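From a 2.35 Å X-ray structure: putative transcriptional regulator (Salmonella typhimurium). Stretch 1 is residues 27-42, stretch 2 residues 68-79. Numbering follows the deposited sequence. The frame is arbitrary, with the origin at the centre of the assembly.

Stretch 1 (27-42) EVLKHVTSRWGVLILV
Stretch 2 68-79: QSLQALEQDGFL

Stretch 1 is two helices, 27-33 and 35-42, broken at S34, which leaves helical angles (phi/psi -58/160) and caps the second helix: its OG, on a p rotamer, accepts from G37 N at 3.0 Å. Stretch 2 is one helix, 68-76, then G77, F78 (phi/psi -98/-19) and the extended L79 (-127/144). Its axis crosses that of helix 27-33 at -132°, closest approach 9.7 Å, and that of helix 35-42 at -67°, 9.3 Å. Hence the chain of stretch 2 begins beside G37 (CA of G37 to CA of S69, 5.9 Å), passes H31 (CA of H31 to CA of A72, 6.5 Å) and reaches V28 (CA of V28 to CA of D76, 7.3 Å). The contact buries 565 Å², both sides summed.

Q68 makes no contact. S69 points toward stretch 1; its OG lies 3.4 Å from W36 CB, while the W36 indole (chi1 m) leads away, and S69 CB meets I40 CD1 at 3.6 Å. An ideal CB on G37 would lie 2.0 Å from H31 O, within stretch 1 itself. L70 (m, t) starts sideways, but its end comes nearer, CG lying 4.1 Å from I40 CD1. Q71 stays out of reach.

A72, small and directed toward stretch 1, sets its CB over one face of the H31 ring, 3.6 Å from the centroid and 4° off the normal, a CH-pi contact. L73 (m, t) is the knob, seated among V32, G37, I40 and L41: CD1 is 3.8 Å from I40 CG2 and 4.3 Å from L41 CG, and CD2 is 4.0 Å from V32 CG1. Its branches thus reach both helices of stretch 1.

E74 and Q75 make no contact. D76 (chi1 m) points toward stretch 1, and its OD2 accepts from H31 ND1 at 2.9 Å with an N-H...O angle of 167°, nearly straight. This is the only hydrogen bond across the stretches. H31 (chi1 m, chi2 158°) therefore offers A72 a face and D76 an edge.

G77 (phi/psi 106/18) closes the helix in a Schellman motif, F78 N donating to L73 O at 3.0 Å and G77 N to E74 O at 3.0 Å; a CB at these angles would jam against the preceding carbonyl. The turn brings F78 (chi1 m, chi2 -44°) back toward stretch 1. V28 CG1 touches its ring edge, 4.0 Å from F78 CZ, and V32 CG1 lies 3.5 Å from F78 CE2. Finally L79 (m, t) begins a strand and closes the apolar patch, CD2 lying 4.4 Å from both I40 CG2 and L41 CD2.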

ATOM      1  N   GLU A  27       3.959  -7.707   6.126  1.00 37.52           N
ATOM      2  CA  GLU A  27       3.648  -8.651   5.079  1.00 39.98           C
ATOM      3  C   GLU A  27       2.242  -8.472   4.517  1.00 38.09           C
ATOM      4  O   GLU A  27       2.056  -8.425   3.313  1.00 38.98           O
ATOM      5  CB  GLU A  27       3.806 -10.073   5.628  1.00 40.67           C
ATOM      6  CG  GLU A  27       5.218 -10.488   5.684  1.00 48.06           C
ATOM      7  CD  GLU A  27       5.830 -10.507   4.289  1.00 59.77           C
ATOM      8  OE1 GLU A  27       6.970  -9.989   4.127  1.00 64.34           O
ATOM      9  OE2 GLU A  27       5.164 -11.029   3.346  1.00 64.87           O
ATOM     10  N   VAL A  28       1.257  -8.378   5.397  1.00 37.32           N
ATOM     11  CA  VAL A  28      -0.103  -8.000   4.995  1.00 36.48           C
ATOM     12  C   VAL A  28      -0.101  -6.701   4.207  1.00 35.98           C
ATOM     13  O   VAL A  28      -0.733  -6.607   3.186  1.00 37.48           O
ATOM     14  CB  VAL A  28      -1.029  -7.870   6.208  1.00 36.36           C
ATOM     15  CG1 VAL A  28      -2.472  -7.442   5.776  1.00 34.40           C
ATOM     16  CG2 VAL A  28      -0.959  -9.171   7.073  1.00 33.59           C
ATOM     17  N   LEU A  29       0.636  -5.709   4.661  1.00 36.68           N
ATOM     18  CA  LEU A  29       0.721  -4.440   3.929  1.00 37.13           C
ATOM     19  C   LEU A  29       1.291  -4.615   2.510  1.00 37.62           C
ATOM     20  O   LEU A  29       0.740  -4.099   1.579  1.00 35.92           O
ATOM     21  CB  LEU A  29       1.494  -3.405   4.743  1.00 37.08           C
ATOM     22  CG  LEU A  29       1.925  -2.175   3.965  1.00 38.01           C
ATOM     23  CD1 LEU A  29       0.771  -1.195   3.862  1.00 37.84           C
ATOM     24  CD2 LEU A  29       3.183  -1.546   4.577  1.00 39.26           C
ATOM     25  N   LYS A  30       2.378  -5.374   2.381  1.00 39.54           N
ATOM     26  CA  LYS A  30       2.931  -5.757   1.098  1.00 42.34           C
ATOM     27  C   LYS A  30       1.887  -6.478   0.189  1.00 42.58           C
ATOM     28  O   LYS A  30       1.696  -6.121  -0.996  1.00 42.90           O
ATOM     29  CB  LYS A  30       4.170  -6.658   1.303  1.00 41.65           C
ATOM     30  CG  LYS A  30       4.846  -6.992  -0.030  1.00 45.99           C
ATOM     31  CD  LYS A  30       6.061  -7.965   0.026  1.00 45.63           C
ATOM     32  CE  LYS A  30       7.373  -7.229  -0.351  1.00 53.44           C
ATOM     33  NZ  LYS A  30       8.494  -8.027  -1.074  1.00 52.44           N
ATOM     34  N   HIS A  31       1.213  -7.488   0.722  1.00 41.83           N
ATOM     35  CA  HIS A  31       0.220  -8.191  -0.106  1.00 41.99           C
ATOM     36  C   HIS A  31      -0.870  -7.281  -0.647  1.00 41.49           C
ATOM     37  O   HIS A  31      -1.261  -7.427  -1.802  1.00 41.05           O
ATOM     38  CB  HIS A  31      -0.394  -9.392   0.624  1.00 40.88           C
ATOM     39  CG  HIS A  31       0.633 -10.392   1.073  1.00 43.16           C
ATOM     40  ND1 HIS A  31       0.413 -11.295   2.102  1.00 42.50           N
ATOM     41  CD2 HIS A  31       1.896 -10.620   0.634  1.00 40.69           C
ATOM     42  CE1 HIS A  31       1.490 -12.047   2.253  1.00 42.55           C
ATOM     43  NE2 HIS A  31       2.408 -11.642   1.395  1.00 43.75           N
ATOM     44  N   VAL A  32      -1.356  -6.341   0.166  1.00 41.37           N
ATOM     45  CA  VAL A  32      -2.572  -5.595  -0.236  1.00 41.22           C
ATOM     46  C   VAL A  32      -2.226  -4.354  -1.049  1.00 42.03           C
ATOM     47  O   VAL A  32      -3.096  -3.686  -1.628  1.00 41.99           O
ATOM     48  CB  VAL A  32      -3.575  -5.314   0.972  1.00 41.10           C
ATOM     49  CG1 VAL A  32      -3.824  -6.581   1.779  1.00 37.15           C
ATOM     50  CG2 VAL A  32      -3.094  -4.164   1.900  1.00 40.44           C
ATOM     51  N   THR A  33      -0.943  -4.021  -1.085  1.00 42.86           N
ATOM     52  CA  THR A  33      -0.562  -2.831  -1.815  1.00 44.42           C
ATOM     53  C   THR A  33       0.473  -3.069  -2.917  1.00 45.47           C
ATOM     54  O   THR A  33       0.928  -2.096  -3.545  1.00 44.91           O
ATOM     55  CB  THR A  33      -0.100  -1.714  -0.873  1.00 44.75           C
ATOM     56  OG1 THR A  33       0.971  -2.197  -0.074  1.00 45.34           O
ATOM     57  CG2 THR A  33      -1.255  -1.188   0.006  1.00 44.98           C
ATOM     58  N   SER A  34       0.846  -4.343  -3.121  1.00 45.94           N
ATOM     59  CA  SER A  34       1.604  -4.744  -4.275  1.00 48.12           C
ATOM     60  C   SER A  34       0.778  -4.343  -5.463  1.00 48.48           C
ATOM     61  O   SER A  34      -0.410  -4.123  -5.358  1.00 48.84           O
ATOM     62  CB  SER A  34       1.885  -6.256  -4.320  1.00 47.18           C
ATOM     63  OG  SER A  34       0.688  -6.971  -4.609  1.00 52.08           O
ATOM     64  N   ARG A  35       1.424  -4.238  -6.601  1.00 49.91           N
ATOM     65  CA  ARG A  35       0.764  -3.728  -7.782  1.00 51.21           C
ATOM     66  C   ARG A  35      -0.354  -4.663  -8.281  1.00 50.58           C
ATOM     67  O   ARG A  35      -1.341  -4.199  -8.813  1.00 51.20           O
ATOM     68  CB  ARG A  35       1.849  -3.444  -8.811  1.00 51.44           C
ATOM     69  CG  ARG A  35       1.564  -3.662 -10.252  1.00 54.95           C
ATOM     70  CD  ARG A  35       2.851  -3.322 -10.903  1.00 60.58           C
ATOM     71  NE  ARG A  35       2.854  -3.569 -12.328  1.00 66.88           N
ATOM     72  CZ  ARG A  35       3.899  -3.322 -13.103  1.00 68.30           C
ATOM     73  NH1 ARG A  35       5.000  -2.806 -12.553  1.00 69.59           N
ATOM     74  NH2 ARG A  35       3.837  -3.585 -14.411  1.00 67.99           N
ATOM     75  N   TRP A  36      -0.217  -5.968  -8.074  1.00 50.02           N
ATOM     76  CA  TRP A  36      -1.301  -6.882  -8.419  1.00 49.04           C
ATOM     77  C   TRP A  36      -2.327  -7.029  -7.302  1.00 48.18           C
ATOM     78  O   TRP A  36      -3.514  -7.159  -7.587  1.00 48.01           O
ATOM     79  CB  TRP A  36      -0.768  -8.231  -8.920  1.00 49.51           C
ATOM     80  CG  TRP A  36       0.342  -8.052  -9.973  1.00 50.40           C
ATOM     81  CD1 TRP A  36       1.617  -8.565  -9.924  1.00 48.94           C
ATOM     82  CD2 TRP A  36       0.269  -7.277 -11.191  1.00 49.88           C
ATOM     83  NE1 TRP A  36       2.321  -8.173 -11.030  1.00 49.77           N
ATOM     84  CE2 TRP A  36       1.527  -7.382 -11.825  1.00 50.64           C
ATOM     85  CE3 TRP A  36      -0.742  -6.514 -11.812  1.00 50.51           C
ATOM     86  CZ2 TRP A  36       1.811  -6.748 -13.057  1.00 49.81           C
ATOM     87  CZ3 TRP A  36      -0.465  -5.893 -13.036  1.00 49.36           C
ATOM     88  CH2 TRP A  36       0.806  -6.007 -13.636  1.00 49.36           C
ATOM     89  N   GLY A  37      -1.899  -6.938  -6.038  1.00 46.77           N
ATOM     90  CA  GLY A  37      -2.852  -7.024  -4.914  1.00 44.62           C
ATOM     91  C   GLY A  37      -3.883  -5.915  -4.915  1.00 43.89           C
ATOM     92  O   GLY A  37      -5.064  -6.157  -4.637  1.00 43.68           O
ATOM     93  N   VAL A  38      -3.448  -4.695  -5.231  1.00 43.36           N
ATOM     94  CA  VAL A  38      -4.343  -3.547  -5.293  1.00 43.89           C
ATOM     95  C   VAL A  38      -5.421  -3.754  -6.380  1.00 44.11           C
ATOM     96  O   VAL A  38      -6.582  -3.442  -6.191  1.00 45.27           O
ATOM     97  CB  VAL A  38      -3.593  -2.209  -5.632  1.00 44.57           C
ATOM     98  CG1 VAL A  38      -4.603  -1.055  -5.821  1.00 44.35           C
ATOM     99  CG2 VAL A  38      -2.587  -1.810  -4.552  1.00 43.44           C
ATOM    100  N   LEU A  39      -5.003  -4.241  -7.532  1.00 43.71           N
ATOM    101  CA  LEU A  39      -5.858  -4.360  -8.681  1.00 43.45           C
ATOM    102  C   LEU A  39      -6.854  -5.466  -8.439  1.00 42.92           C
ATOM    103  O   LEU A  39      -8.025  -5.294  -8.727  1.00 43.22           O
ATOM    104  CB  LEU A  39      -5.021  -4.654  -9.939  1.00 44.02           C
ATOM    105  CG  LEU A  39      -4.006  -3.580 -10.340  1.00 43.62           C
ATOM    106  CD1 LEU A  39      -3.393  -3.915 -11.706  1.00 44.34           C
ATOM    107  CD2 LEU A  39      -4.697  -2.212 -10.351  1.00 44.43           C
ATOM    108  N   ILE A  40      -6.393  -6.589  -7.889  1.00 42.74           N
ATOM    109  CA  ILE A  40      -7.300  -7.642  -7.443  1.00 42.81           C
ATOM    110  C   ILE A  40      -8.343  -7.120  -6.469  1.00 42.94           C
ATOM    111  O   ILE A  40      -9.534  -7.359  -6.647  1.00 45.26           O
ATOM    112  CB  ILE A  40      -6.559  -8.832  -6.795  1.00 43.08           C
ATOM    113  CG1 ILE A  40      -5.654  -9.519  -7.820  1.00 41.03           C
ATOM    114  CG2 ILE A  40      -7.590  -9.782  -6.096  1.00 39.10           C
ATOM    115  CD1 ILE A  40      -4.604 -10.378  -7.207  1.00 38.73           C
ATOM    116  N   LEU A  41      -7.912  -6.395  -5.454  1.00 42.85           N
ATOM    117  CA  LEU A  41      -8.831  -5.905  -4.433  1.00 42.59           C
ATOM    118  C   LEU A  41      -9.815  -4.855  -4.927  1.00 42.93           C
ATOM    119  O   LEU A  41     -10.936  -4.760  -4.410  1.00 43.15           O
ATOM    120  CB  LEU A  41      -8.058  -5.373  -3.217  1.00 41.83           C
ATOM    121  CG  LEU A  41      -7.403  -6.440  -2.351  1.00 40.72           C
ATOM    122  CD1 LEU A  41      -6.578  -5.781  -1.285  1.00 39.09           C
ATOM    123  CD2 LEU A  41      -8.416  -7.457  -1.703  1.00 37.92           C
ATOM    124  N   VAL A  42      -9.413  -4.060  -5.915  1.00 43.56           N
ATOM    125  CA  VAL A  42     -10.308  -3.037  -6.465  1.00 44.40           C
ATOM    126  C   VAL A  42     -11.293  -3.715  -7.405  1.00 44.79           C
ATOM    127  O   VAL A  42     -12.502  -3.465  -7.306  1.00 45.33           O
ATOM    128  CB  VAL A  42      -9.548  -1.896  -7.200  1.00 45.66           C
ATOM    129  CG1 VAL A  42     -10.512  -1.085  -8.099  1.00 46.23           C
ATOM    130  CG2 VAL A  42      -8.815  -0.981  -6.213  1.00 44.42           C
ATOM    131  N   GLN A  68       0.188 -15.957  -7.589  1.00 40.62           N
ATOM    132  CA  GLN A  68       0.924 -15.734  -6.373  1.00 41.11           C
ATOM    133  C   GLN A  68       0.268 -14.669  -5.463  1.00 40.68           C
ATOM    134  O   GLN A  68       0.127 -14.915  -4.265  1.00 40.55           O
ATOM    135  CB  GLN A  68       2.392 -15.463  -6.669  1.00 42.26           C
ATOM    136  CG  GLN A  68       3.108 -14.888  -5.418  1.00 48.52           C
ATOM    137  CD  GLN A  68       4.555 -14.549  -5.655  1.00 54.34           C
ATOM    138  OE1 GLN A  68       5.343 -15.387  -6.127  1.00 55.32           O
ATOM    139  NE2 GLN A  68       4.930 -13.315  -5.298  1.00 58.38           N
ATOM    140  N   SER A  69      -0.184 -13.540  -6.025  1.00 40.14           N
ATOM    141  CA  SER A  69      -1.022 -12.573  -5.277  1.00 40.82           C
ATOM    142  C   SER A  69      -2.328 -13.166  -4.790  1.00 40.42           C
ATOM    143  O   SER A  69      -2.708 -12.980  -3.631  1.00 40.55           O
ATOM    144  CB  SER A  69      -1.337 -11.280  -6.062  1.00 40.44           C
ATOM    145  OG  SER A  69      -0.272 -10.929  -6.922  1.00 44.69           O
ATOM    146  N   LEU A  70      -3.017 -13.897  -5.660  1.00 40.14           N
ATOM    147  CA  LEU A  70      -4.320 -14.448  -5.301  1.00 38.69           C
ATOM    148  C   LEU A  70      -4.167 -15.364  -4.122  1.00 39.44           C
ATOM    149  O   LEU A  70      -5.002 -15.365  -3.214  1.00 40.33           O
ATOM    150  CB  LEU A  70      -4.960 -15.201  -6.492  1.00 38.47           C
ATOM    151  CG  LEU A  70      -5.670 -14.302  -7.515  1.00 35.08           C
ATOM    152  CD1 LEU A  70      -5.886 -15.041  -8.788  1.00 31.62           C
ATOM    153  CD2 LEU A  70      -7.003 -13.774  -6.932  1.00 31.19           C
ATOM    154  N   GLN A  71      -3.104 -16.156  -4.142  1.00 40.17           N
ATOM    155  CA  GLN A  71      -2.795 -17.034  -3.029  1.00 41.58           C
ATOM    156  C   GLN A  71      -2.441 -16.334  -1.684  1.00 40.98           C
ATOM    157  O   GLN A  71      -2.916 -16.760  -0.631  1.00 40.31           O
ATOM    158  CB  GLN A  71      -1.668 -17.998  -3.402  1.00 41.94           C
ATOM    159  CG  GLN A  71      -1.257 -18.849  -2.196  1.00 47.17           C
ATOM    160  CD  GLN A  71      -0.912 -20.241  -2.592  1.00 56.35           C
ATOM    161  OE1 GLN A  71       0.267 -20.560  -2.820  1.00 58.70           O
ATOM    162  NE2 GLN A  71      -1.945 -21.099  -2.718  1.00 59.25           N
ATOM    163  N   ALA A  72      -1.591 -15.309  -1.728  1.00 40.70           N
ATOM    164  CA  ALA A  72      -1.262 -14.528  -0.528  1.00 41.28           C
ATOM    165  C   ALA A  72      -2.510 -13.845   0.054  1.00 41.89           C
ATOM    166  O   ALA A  72      -2.691 -13.806   1.262  1.00 42.43           O
ATOM    167  CB  ALA A  72      -0.133 -13.507  -0.807  1.00 40.68           C
ATOM    168  N   LEU A  73      -3.388 -13.350  -0.809  1.00 42.83           N
ATOM    169  CA  LEU A  73      -4.618 -12.706  -0.365  1.00 43.00           C
ATOM    170  C   LEU A  73      -5.634 -13.678   0.201  1.00 44.42           C
ATOM    171  O   LEU A  73      -6.367 -13.323   1.129  1.00 44.44           O
ATOM    172  CB  LEU A  73      -5.240 -11.859  -1.487  1.00 42.06           C
ATOM    173  CG  LEU A  73      -4.454 -10.620  -1.975  1.00 40.80           C
ATOM    174  CD1 LEU A  73      -5.092  -9.959  -3.232  1.00 37.97           C
ATOM    175  CD2 LEU A  73      -4.316  -9.581  -0.866  1.00 38.97           C
ATOM    176  N   GLU A  74      -5.679 -14.898  -0.334  1.00 45.77           N
ATOM    177  CA  GLU A  74      -6.592 -15.922   0.186  1.00 47.84           C
ATOM    178  C   GLU A  74      -6.170 -16.423   1.563  1.00 48.10           C
ATOM    179  O   GLU A  74      -7.014 -16.552   2.476  1.00 47.97           O
ATOM    180  CB  GLU A  74      -6.755 -17.108  -0.778  1.00 47.78           C
ATOM    181  CG  GLU A  74      -7.677 -18.209  -0.201  1.00 49.83           C
ATOM    182  CD  GLU A  74      -7.746 -19.495  -1.022  1.00 51.40           C
ATOM    183  OE1 GLU A  74      -6.890 -19.714  -1.935  1.00 55.26           O
ATOM    184  OE2 GLU A  74      -8.670 -20.302  -0.722  1.00 55.45           O
ATOM    185  N   GLN A  75      -4.872 -16.683   1.738  1.00 49.17           N
ATOM    186  CA  GLN A  75      -4.418 -17.169   3.036  1.00 51.03           C
ATOM    187  C   GLN A  75      -4.419 -16.100   4.115  1.00 50.26           C
ATOM    188  O   GLN A  75      -4.450 -16.449   5.299  1.00 50.94           O
ATOM    189  CB  GLN A  75      -3.128 -18.026   3.000  1.00 51.35           C
ATOM    190  CG  GLN A  75      -1.942 -17.431   2.284  1.00 54.22           C
ATOM    191  CD  GLN A  75      -1.006 -18.502   1.686  1.00 54.17           C
ATOM    192  OE1 GLN A  75      -1.443 -19.598   1.320  1.00 55.30           O
ATOM    193  NE2 GLN A  75       0.282 -18.155   1.545  1.00 57.63           N
ATOM    194  N   ASP A  76      -4.443 -14.821   3.707  1.00 48.98           N
ATOM    195  CA  ASP A  76      -4.661 -13.704   4.626  1.00 47.97           C
ATOM    196  C   ASP A  76      -6.130 -13.634   5.062  1.00 46.79           C
ATOM    197  O   ASP A  76      -6.435 -13.128   6.116  1.00 46.95           O
ATOM    198  CB  ASP A  76      -4.218 -12.378   3.995  1.00 48.13           C
ATOM    199  CG  ASP A  76      -2.677 -12.191   4.009  1.00 51.16           C
ATOM    200  OD1 ASP A  76      -1.972 -13.008   4.643  1.00 52.90           O
ATOM    201  OD2 ASP A  76      -2.161 -11.230   3.372  1.00 52.92           O
ATOM    202  N   GLY A  77      -7.042 -14.168   4.256  1.00 45.45           N
ATOM    203  CA  GLY A  77      -8.445 -14.235   4.655  1.00 43.07           C
ATOM    204  C   GLY A  77      -9.322 -13.236   3.925  1.00 42.23           C
ATOM    205  O   GLY A  77     -10.456 -12.951   4.373  1.00 41.63           O
ATOM    206  N   PHE A  78      -8.813 -12.713   2.803  1.00 40.64           N
ATOM    207  CA  PHE A  78      -9.492 -11.653   2.089  1.00 40.47           C
ATOM    208  C   PHE A  78     -10.321 -12.185   0.915  1.00 42.09           C
ATOM    209  O   PHE A  78     -11.193 -11.467   0.394  1.00 42.91           O
ATOM    210  CB  PHE A  78      -8.492 -10.594   1.586  1.00 39.57           C
ATOM    211  CG  PHE A  78      -7.631  -9.975   2.675  1.00 38.60           C
ATOM    212  CD1 PHE A  78      -8.187  -9.574   3.905  1.00 39.11           C
ATOM    213  CD2 PHE A  78      -6.279  -9.766   2.461  1.00 36.82           C
ATOM    214  CE1 PHE A  78      -7.408  -8.991   4.887  1.00 37.62           C
ATOM    215  CE2 PHE A  78      -5.488  -9.174   3.434  1.00 35.49           C
ATOM    216  CZ  PHE A  78      -6.046  -8.794   4.651  1.00 37.61           C
ATOM    217  N   LEU A  79     -10.033 -13.407   0.461  1.00 42.49           N
ATOM    218  CA  LEU A  79     -10.744 -13.947  -0.702  1.00 43.92           C
ATOM    219  C   LEU A  79     -11.358 -15.302  -0.445  1.00 44.33           C
ATOM    220  O   LEU A  79     -10.808 -16.128   0.288  1.00 43.29           O
ATOM    221  CB  LEU A  79      -9.863 -14.065  -1.959  1.00 43.67           C
ATOM    222  CG  LEU A  79      -8.909 -12.950  -2.318  1.00 43.91           C
ATOM    223  CD1 LEU A  79      -8.067 -13.398  -3.461  1.00 41.26           C
ATOM    224  CD2 LEU A  79      -9.622 -11.611  -2.615  1.00 45.72           C
TER